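Local coordinates for uncharacterized protein (Bacteroides eggerthii, PDB 4L3R) that is of unknown function but belongs to the DUF4847 family of the calycin clan and pairs with a second copy of itself through a disulfide bridge, at residues C59-N63 / G64-G68; S71-V75 / K76-S80; V110-S113 / G114-V118. All coordinates share one frame; numbering follows the deposited sequence.

Contact 1: C59-N63 / G64-G68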
ATOM      1  N   CYS B  59      -1.928   3.655   1.694  1.00 67.65           N
ATOM      2  CA  CYS B  59      -1.612   3.699   0.281  1.00 69.67           C
ATOM      3  C   CYS B  59      -2.803   4.346  -0.410  1.00 74.61           C
ATOM      4  O   CYS B  59      -3.944   3.985  -0.114  1.00 75.72           O
ATOM      5  CB  CYS B  59      -1.315   2.306  -0.265  1.00 72.74           C
ATOM      6  SG  CYS B  59       0.419   1.805  -0.101  1.00 76.02           S
ATOM      7  N   ALA B  60      -2.549   5.332  -1.275  1.00 70.64           N
ATOM      8  CA  ALA B  60      -3.607   6.073  -1.957  1.00 72.59           C
ATOM      9  C   ALA B  60      -3.229   6.389  -3.387  1.00 75.27           C
ATOM     10  O   ALA B  60      -2.048   6.555  -3.681  1.00 72.10           O
ATOM     11  CB  ALA B  60      -3.880   7.368  -1.203  1.00 72.46           C
ATOM     12  N   ASP B  61      -4.241   6.547  -4.255  1.00 75.82           N
ATOM     13  CA  ASP B  61      -4.045   6.855  -5.669  1.00 78.73           C
ATOM     14  C   ASP B  61      -3.899   8.381  -5.838  1.00 85.40           C
ATOM     15  O   ASP B  61      -4.889   9.095  -5.999  1.00 86.47           O
ATOM     16  CB  ASP B  61      -5.204   6.285  -6.515  1.00 84.39           C
ATOM     17  CG  ASP B  61      -5.035   6.424  -8.010  1.00 91.38           C
ATOM     18  OD1 ASP B  61      -3.897   6.659  -8.459  1.00 87.76           O
ATOM     19  OD2 ASP B  61      -6.036   6.272  -8.731  1.00104.53           O
ATOM     20  N   VAL B  62      -2.639   8.860  -5.793  1.00 82.91           N
ATOM     21  CA  VAL B  62      -2.266  10.271  -5.904  1.00 84.17           C
ATOM     22  C   VAL B  62      -1.626  10.547  -7.263  1.00 92.17           C
ATOM     23  O   VAL B  62      -0.520  10.074  -7.498  1.00 91.26           O
ATOM     24  CB  VAL B  62      -1.266  10.643  -4.766  1.00 84.84           C
ATOM     25  CG1 VAL B  62      -0.863  12.120  -4.843  1.00 85.42           C
ATOM     26  CG2 VAL B  62      -1.833  10.299  -3.388  1.00 82.28           C
ATOM     27  N   ASN B  63      -2.274  11.354  -8.124  1.00 93.18           N
ATOM     28  CA  ASN B  63      -1.726  11.770  -9.423  1.00 96.30           C
ATOM     29  C   ASN B  63      -1.511  10.564 -10.373  1.00100.04           C
ATOM     30  O   ASN B  63      -0.447  10.430 -10.983  1.00100.73           O
ATOM     31  CB  ASN B  63      -0.397  12.565  -9.210  1.00 98.58           C
ATOM     32  CG  ASN B  63      -0.043  13.584 -10.285  1.00127.20           C
ATOM     33  OD1 ASN B  63      -0.892  14.067 -11.049  1.00122.71           O
ATOM     34  ND2 ASN B  63       1.225  13.989 -10.323  1.00118.45           N
ATOM     35  N   GLY B  64      -2.541   9.725 -10.505  1.00 95.55           N
ATOM     36  CA  GLY B  64      -2.507   8.553 -11.379  1.00 95.67           C
ATOM     37  C   GLY B  64      -1.499   7.474 -11.009  1.00 93.26           C
ATOM     38  O   GLY B  64      -1.061   6.718 -11.873  1.00 94.27           O
ATOM     39  N   GLU B  65      -1.119   7.386  -9.734  1.00 84.50           N
ATOM     40  CA  GLU B  65      -0.183   6.366  -9.262  1.00 81.04           C
ATOM     41  C   GLU B  65      -0.398   6.168  -7.771  1.00 77.20           C
ATOM     42  O   GLU B  65      -0.773   7.113  -7.090  1.00 76.00           O
ATOM     43  CB  GLU B  65       1.277   6.741  -9.598  1.00 82.14           C
ATOM     44  CG  GLU B  65       1.903   7.792  -8.695  1.00 90.53           C
ATOM     45  CD  GLU B  65       3.206   8.392  -9.186  1.00118.89           C
ATOM     46  OE1 GLU B  65       3.369   8.564 -10.417  1.00125.41           O
ATOM     47  OE2 GLU B  65       4.046   8.745  -8.326  1.00108.13           O
ATOM     48  N   VAL B  66      -0.198   4.944  -7.273  1.00 69.61           N
ATOM     49  CA  VAL B  66      -0.424   4.617  -5.867  1.00 65.50           C
ATOM     50  C   VAL B  66       0.854   4.889  -5.062  1.00 66.75           C
ATOM     51  O   VAL B  66       1.921   4.382  -5.408  1.00 65.54           O
ATOM     52  CB  VAL B  66      -0.935   3.162  -5.713  1.00 69.14           C
ATOM     53  CG1 VAL B  66      -1.023   2.743  -4.243  1.00 66.13           C
ATOM     54  CG2 VAL B  66      -2.288   3.001  -6.397  1.00 71.98           C
ATOM     55  N   THR B  67       0.736   5.701  -3.994  1.00 62.47           N
ATOM     56  CA  THR B  67       1.863   6.041  -3.116  1.00 60.73           C
ATOM     57  C   THR B  67       1.487   5.858  -1.645  1.00 61.33           C
ATOM     58  O   THR B  67       0.329   6.029  -1.282  1.00 60.09           O
ATOM     59  CB  THR B  67       2.336   7.498  -3.345  1.00 70.06           C
ATOM     60  OG1 THR B  67       1.363   8.398  -2.823  1.00 70.20           O
ATOM     61  CG2 THR B  67       2.606   7.815  -4.817  1.00 73.31           C
ATOM     62  N   GLY B  68       2.485   5.546  -0.824  1.00 56.78           N
ATOM     63  CA  GLY B  68       2.329   5.426   0.619  1.00 54.61           C
ATOM     64  C   GLY B  68       2.454   6.800   1.252  1.00 57.17           C
ATOM     65  O   GLY B  68       3.397   7.534   0.943  1.00 55.40           O
TER
HETATM   66  O   HOH W   1       1.918  10.831  -6.600  1.00 66.92           O

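Contact 2: S71-V75 / K76-S80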
ATOM      1  N   SER B  71      -1.235   9.862   7.488  1.00 46.67           N
ATOM      2  CA  SER B  71      -2.389  10.624   7.948  1.00 47.04           C
ATOM      3  C   SER B  71      -2.411  10.552   9.468  1.00 49.68           C
ATOM      4  O   SER B  71      -2.034   9.531  10.033  1.00 48.97           O
ATOM      5  CB  SER B  71      -3.687  10.079   7.358  1.00 51.61           C
ATOM      6  OG  SER B  71      -3.815  10.413   5.987  1.00 62.38           O
ATOM      7  N   ALA B  72      -2.817  11.624  10.125  1.00 46.62           N
ATOM      8  CA  ALA B  72      -2.902  11.634  11.576  1.00 45.92           C
ATOM      9  C   ALA B  72      -3.990  12.570  12.034  1.00 51.45           C
ATOM     10  O   ALA B  72      -4.325  13.538  11.348  1.00 52.13           O
ATOM     11  CB  ALA B  72      -1.573  12.041  12.192  1.00 44.53           C
ATOM     12  N   HIS B  73      -4.564  12.263  13.182  1.00 48.92           N
ATOM     13  CA  HIS B  73      -5.586  13.100  13.786  1.00 50.37           C
ATOM     14  C   HIS B  73      -5.202  13.315  15.228  1.00 52.65           C
ATOM     15  O   HIS B  73      -4.990  12.340  15.942  1.00 51.20           O
ATOM     16  CB  HIS B  73      -6.972  12.464  13.658  1.00 53.54           C
ATOM     17  CG  HIS B  73      -8.034  13.243  14.366  1.00 59.33           C
ATOM     18  ND1 HIS B  73      -8.773  12.682  15.382  1.00 62.79           N
ATOM     19  CD2 HIS B  73      -8.389  14.542  14.239  1.00 62.33           C
ATOM     20  CE1 HIS B  73      -9.597  13.628  15.800  1.00 64.15           C
ATOM     21  NE2 HIS B  73      -9.385  14.772  15.155  1.00 64.31           N
ATOM     22  N   ALA B  74      -5.066  14.580  15.644  1.00 49.02           N
ATOM     23  CA  ALA B  74      -4.774  14.930  17.025  1.00 47.99           C
ATOM     24  C   ALA B  74      -6.116  15.134  17.749  1.00 51.76           C
ATOM     25  O   ALA B  74      -6.683  14.144  18.194  1.00 51.25           O
ATOM     26  CB  ALA B  74      -3.897  16.170  17.084  1.00 48.08           C
ATOM     27  N   VAL B  75      -6.645  16.369  17.837  1.00 49.47           N
ATOM     28  CA  VAL B  75      -7.944  16.629  18.465  1.00 51.84           C
ATOM     29  C   VAL B  75      -8.774  17.427  17.459  1.00 59.60           C
ATOM     30  O   VAL B  75      -9.698  16.871  16.862  1.00 62.13           O
ATOM     31  CB  VAL B  75      -7.796  17.337  19.843  1.00 56.03           C
ATOM     32  CG1 VAL B  75      -9.170  17.659  20.447  1.00 58.57           C
ATOM     33  CG2 VAL B  75      -6.973  16.480  20.803  1.00 53.73           C
ATOM     34  N   LYS B  76      -8.425  18.701  17.235  1.00 57.45           N
ATOM     35  CA  LYS B  76      -9.095  19.568  16.259  1.00 60.41           C
ATOM     36  C   LYS B  76      -8.323  19.635  14.925  1.00 63.78           C
ATOM     37  O   LYS B  76      -8.906  20.059  13.930  1.00 67.16           O
ATOM     38  CB  LYS B  76      -9.258  20.988  16.830  1.00 64.53           C
ATOM     39  CG  LYS B  76     -10.024  21.016  18.143  1.00 74.05           C
ATOM     40  CD  LYS B  76     -10.475  22.415  18.546  1.00 81.59           C
ATOM     41  CE  LYS B  76      -9.327  23.351  18.819  1.00 86.77           C
ATOM     42  NZ  LYS B  76      -9.774  24.594  19.508  1.00 95.85           N
ATOM     43  N   ALA B  77      -7.037  19.215  14.887  1.00 56.31           N
ATOM     44  CA  ALA B  77      -6.233  19.291  13.669  1.00 55.20           C
ATOM     45  C   ALA B  77      -5.978  17.914  13.051  1.00 57.03           C
ATOM     46  O   ALA B  77      -5.927  16.902  13.753  1.00 53.67           O
ATOM     47  CB  ALA B  77      -4.908  19.976  13.953  1.00 54.39           C
ATOM     48  N   ASN B  78      -5.795  17.906  11.725  1.00 55.46           N
ATOM     49  CA  ASN B  78      -5.532  16.709  10.931  1.00 54.32           C
ATOM     50  C   ASN B  78      -4.316  16.869  10.045  1.00 55.77           C
ATOM     51  O   ASN B  78      -4.059  17.957   9.538  1.00 56.38           O
ATOM     52  CB  ASN B  78      -6.733  16.404  10.012  1.00 54.72           C
ATOM     53  CG  ASN B  78      -7.918  15.829  10.729  1.00 82.23           C
ATOM     54  OD1 ASN B  78      -7.946  14.640  11.050  1.00 75.09           O
ATOM     55  ND2 ASN B  78      -8.927  16.646  11.003  1.00 79.69           N
ATOM     56  N   ILE B  79      -3.628  15.758   9.799  1.00 49.73           N
ATOM     57  CA  ILE B  79      -2.566  15.626   8.811  1.00 48.64           C
ATOM     58  C   ILE B  79      -3.171  14.679   7.775  1.00 52.59           C
ATOM     59  O   ILE B  79      -3.588  13.586   8.152  1.00 51.79           O
ATOM     60  CB  ILE B  79      -1.237  15.126   9.425  1.00 49.34           C
ATOM     61  CG1 ILE B  79      -0.719  16.141  10.467  1.00 48.80           C
ATOM     62  CG2 ILE B  79      -0.194  14.859   8.320  1.00 49.61           C
ATOM     63  CD1 ILE B  79       0.495  15.679  11.245  1.00 51.70           C
ATOM     64  N   SER B  80      -3.312  15.115   6.520  1.00 50.87           N
ATOM     65  CA  SER B  80      -3.948  14.305   5.474  1.00 53.29           C
ATOM     66  C   SER B  80      -3.000  14.048   4.312  1.00 60.70           C
ATOM     67  O   SER B  80      -2.602  14.989   3.617  1.00 62.58           O
ATOM     68  CB  SER B  80      -5.206  14.993   4.955  1.00 59.24           C
ATOM     69  OG  SER B  80      -6.134  15.158   6.016  1.00 72.72           O
TER

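Contact 3: V110-S113 / G114-V118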
ATOM      1  N   VAL B 110       2.085  19.404  20.601  1.00 45.19           N
ATOM      2  CA  VAL B 110       3.320  18.617  20.634  1.00 44.26           C
ATOM      3  C   VAL B 110       3.226  17.442  19.634  1.00 49.73           C
ATOM      4  O   VAL B 110       4.195  17.158  18.929  1.00 49.68           O
ATOM      5  CB  VAL B 110       3.616  18.133  22.082  1.00 47.08           C
ATOM      6  CG1 VAL B 110       4.667  17.023  22.105  1.00 46.58           C
ATOM      7  CG2 VAL B 110       4.062  19.304  22.953  1.00 48.08           C
ATOM      8  N   PHE B 111       2.075  16.761  19.592  1.00 47.16           N
ATOM      9  CA  PHE B 111       1.838  15.629  18.687  1.00 46.62           C
ATOM     10  C   PHE B 111       1.990  16.039  17.214  1.00 50.80           C
ATOM     11  O   PHE B 111       2.739  15.397  16.479  1.00 50.29           O
ATOM     12  CB  PHE B 111       0.424  15.074  18.936  1.00 48.65           C
ATOM     13  CG  PHE B 111       0.002  13.916  18.065  1.00 49.86           C
ATOM     14  CD1 PHE B 111       0.381  12.622  18.376  1.00 52.31           C
ATOM     15  CD2 PHE B 111      -0.853  14.110  16.992  1.00 51.79           C
ATOM     16  CE1 PHE B 111      -0.058  11.549  17.616  1.00 53.15           C
ATOM     17  CE2 PHE B 111      -1.283  13.032  16.217  1.00 54.73           C
ATOM     18  CZ  PHE B 111      -0.891  11.755  16.541  1.00 52.58           C
ATOM     19  N   ILE B 112       1.314  17.123  16.805  1.00 48.79           N
ATOM     20  CA  ILE B 112       1.338  17.604  15.415  1.00 50.08           C
ATOM     21  C   ILE B 112       2.738  18.099  15.026  1.00 55.72           C
ATOM     22  O   ILE B 112       3.223  17.725  13.958  1.00 56.32           O
ATOM     23  CB  ILE B 112       0.253  18.699  15.181  1.00 54.74           C
ATOM     24  CG1 ILE B 112      -1.176  18.104  15.310  1.00 55.12           C
ATOM     25  CG2 ILE B 112       0.426  19.406  13.824  1.00 56.05           C
ATOM     26  CD1 ILE B 112      -1.654  17.182  14.157  1.00 58.89           C
ATOM     27  N   SER B 113       3.382  18.930  15.868  1.00 51.88           N
ATOM     28  CA  SER B 113       4.738  19.425  15.572  1.00 51.86           C
ATOM     29  C   SER B 113       5.760  18.302  15.500  1.00 51.93           C
ATOM     30  O   SER B 113       6.629  18.325  14.634  1.00 52.64           O
ATOM     31  CB  SER B 113       5.204  20.437  16.621  1.00 56.50           C
ATOM     32  OG  SER B 113       4.585  21.693  16.412  1.00 70.83           O
ATOM     33  N   GLY B 114       5.676  17.369  16.440  1.00 45.96           N
ATOM     34  CA  GLY B 114       6.593  16.247  16.526  1.00 44.99           C
ATOM     35  C   GLY B 114       6.557  15.334  15.321  1.00 48.73           C
ATOM     36  O   GLY B 114       7.604  14.836  14.903  1.00 48.29           O
ATOM     37  N   LEU B 115       5.363  15.113  14.738  1.00 45.08           N
ATOM     38  CA  LEU B 115       5.228  14.238  13.565  1.00 43.97           C
ATOM     39  C   LEU B 115       5.970  14.785  12.353  1.00 49.47           C
ATOM     40  O   LEU B 115       6.609  14.005  11.657  1.00 49.22           O
ATOM     41  CB  LEU B 115       3.763  13.973  13.224  1.00 42.93           C
ATOM     42  CG  LEU B 115       3.084  12.962  14.144  1.00 46.53           C
ATOM     43  CD1 LEU B 115       1.585  13.062  14.019  1.00 45.88           C
ATOM     44  CD2 LEU B 115       3.533  11.521  13.829  1.00 47.18           C
ATOM     45  N   PHE B 116       5.970  16.108  12.139  1.00 47.05           N
ATOM     46  CA  PHE B 116       6.697  16.681  11.000  1.00 47.13           C
ATOM     47  C   PHE B 116       8.213  16.747  11.245  1.00 52.52           C
ATOM     48  O   PHE B 116       8.947  17.025  10.298  1.00 54.51           O
ATOM     49  CB  PHE B 116       6.157  18.076  10.655  1.00 48.91           C
ATOM     50  CG  PHE B 116       4.756  18.042  10.083  1.00 48.64           C
ATOM     51  CD1 PHE B 116       4.501  17.426   8.861  1.00 49.82           C
ATOM     52  CD2 PHE B 116       3.704  18.680  10.735  1.00 49.29           C
ATOM     53  CE1 PHE B 116       3.212  17.393   8.336  1.00 50.16           C
ATOM     54  CE2 PHE B 116       2.414  18.660  10.198  1.00 51.36           C
ATOM     55  CZ  PHE B 116       2.176  18.009   9.008  1.00 48.87           C
ATOM     56  N   ASN B 117       8.684  16.501  12.495  1.00 47.59           N
ATOM     57  CA  ASN B 117      10.097  16.507  12.846  1.00 48.62           C
ATOM     58  C   ASN B 117      10.647  15.092  13.065  1.00 53.17           C
ATOM     59  O   ASN B 117      11.766  14.972  13.571  1.00 55.39           O
ATOM     60  CB  ASN B 117      10.329  17.361  14.115  1.00 48.59           C
ATOM     61  CG  ASN B 117      10.096  18.837  13.912  1.00 64.46           C
ATOM     62  OD1 ASN B 117      10.453  19.406  12.880  1.00 63.05           O
ATOM     63  ND2 ASN B 117       9.564  19.512  14.921  1.00 57.42           N
ATOM     64  N   VAL B 118       9.914  14.021  12.679  1.00 48.16           N
ATOM     65  CA  VAL B 118      10.448  12.657  12.822  1.00 48.44           C
ATOM     66  C   VAL B 118      11.655  12.482  11.892  1.00 54.10           C
ATOM     67  O   VAL B 118      11.693  13.093  10.822  1.00 54.47           O
ATOM     68  CB  VAL B 118       9.421  11.513  12.587  1.00 50.84           C
ATOM     69  CG1 VAL B 118       8.302  11.562  13.617  1.00 48.49           C
ATOM     70  CG2 VAL B 118       8.871  11.497  11.150  1.00 50.50           C
TER

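Contact 1: C59-N63 / G64-G68
Ala60 and Thr67 face each other as the hydrogen-bonded pair of a beta hairpin that joins strands 54-61 and 66-73 at the periphery of the chain, against the second subunit. The backbone holds it together: Ala60 N gives to Thr67 O at 3.0 Å and Thr67 N to Ala60 O at 2.9 Å, both nearly straight. Nearer the tip, Val62 N reaches Glu65 O at a more bent angle of 131°. The turn between them is Asn63-Gly64, both with positive phi in values close to a type I' turn. Asparagine and glycine tolerate this backbone shape better than other residues.

Apolar contacts are few. On the face carrying Cys59, Asp61 and Val66, Cys59 CB meets Val66 CG1 at 4.0 Å. Gly68 lies directly across from Cys59, its CA 4.2 Å from Cys59 SG, the sulfur that makes a disulfide with Cys59 of the second subunit. Beside the turn, the Val62 side chain crosses that of Thr67 at about a right angle, with Val62 CG2 3.8 Å from Thr67 OG1, a loose methyl-to-hydroxyl contact.

The carboxylates lie near the turn and the second subunit. Asp61 CG stands anti to the backbone N (chi1 -174°), which carries the carboxylate toward the turn; Asp61 OD1 comes within 3.1 Å of Glu65 N, but the angle is too poor for a bond, while OD2 accepts from Gly88 N of the second subunit. Water joins the Glu65 carboxylate to the turn: it donates to Val62 O at 2.7 Å and, weakly, to Glu65 OE2 at 3.4 Å.

Contact 2: S71-V75 / K76-S80
Ala72 and Ile79 form the tight half of this hairpin, where strand 66-73 turns back into strand 78-87. Two backbone bonds clasp the pair, Ile79 N to Ala72 O at 2.8 Å being almost perfectly straight, and their side chains meet CB to CB at 4.2 Å. Both are buried on the face covered by helix 106-116, where a small alanine allows the helix close and the branched isoleucine fills the space beside it. At the turn, Ala74 N donates to Ala77 O at 3.1 Å, and the loop amides of Val75 and Ala77, with a weaker one from Lys76, converge on Glu103 OE2, so one carboxylate oxygen gathers successive loop amides.

The other face is looser and polar. His73 CG stands anti to the backbone N (chi1 175°), laying the ring along the strand toward the loop. There NE2 makes a weak bond to Val75 O, while ND1 takes Glu51 O as its partner. Across the strands, the Asn78 amide lies only 19° from the plane of the imidazole, with Asn78 OD1 3.2 Å from His73 CD2. An alanine in place of Asn78 would probably cost CD2 the nearer of its two oxygen neighbours and, with the nearly parallel amide gone, leave that side of the ring less covered. Lys76 is exposed and brushes Ser104, and Ser80 is likewise exposed.

With its apolar side under the helix and its polar side turned outward, the hairpin links neighbouring strands of an antiparallel meander, consistent with the fold of the calycin clan.

Contact 3: V110-S113 / G114-V118
Val110 O and Gly114 N, then Phe111 O and Leu115 N, make two consecutive i to i+4 bonds of 2.9 and 3.2 Å as the chain runs down the last turns of helix 106-116. Farther on, Asn117 N is bonded to Gly114 O at 3.1 Å and only weakly to Ser113 O. Gly114 is buried, and its lack of a side chain suits a packed position.

Leu115 carries the main side-chain contact. Its CD1 methyl lies over the face of the Phe111 ring, 3.9 Å from the centroid and 21° from the ring normal, offset toward the rim: a CH-pi contact between residues one turn apart. Phe111 has CG anti to its N (chi1 179°), and this swings the ring alongside the helix to where Leu115 can reach it. On the neighbouring side, Phe116 CE2 touches Ile112 CG2 at 4.2 Å, and Phe116 CD2 approaches Ile112 O at 3.4 Å.

Large apolar groups suit the side of the helix facing the sheet. Phe111 meets the ring of Phe53 edge-to-face and touches Phe143 of strand 137-144, while Leu115 rests on Met141 of that strand. Ile79 of strand 78-87 touches Ile112, Leu115 and Phe116 alike, and Phe116 also reaches Ile95 of strand 92-96.

How the contacts relate
Contacts 1 and 2 are both hairpins and share strand 66-73, contact 1 at its start and contact 2 at its end, about 20 Å apart between centres. Contact 1 lies at the surface and is tied to the second subunit, whereas contact 2 is partly buried and touches no other chain. Contact 3, a helix end, is closest to the middle of the chain. The chemistry follows: backbone bonds, a disulfide and water in contact 1, aromatic and aliphatic packing in contact 3. Contact 3 presses on contact 2 directly: Phe116 CZ meets Ile79 CD1 at 3.6 Å, and Phe111 CD2 and Ile112 CG1 both press on Ala74 CB from the helix side.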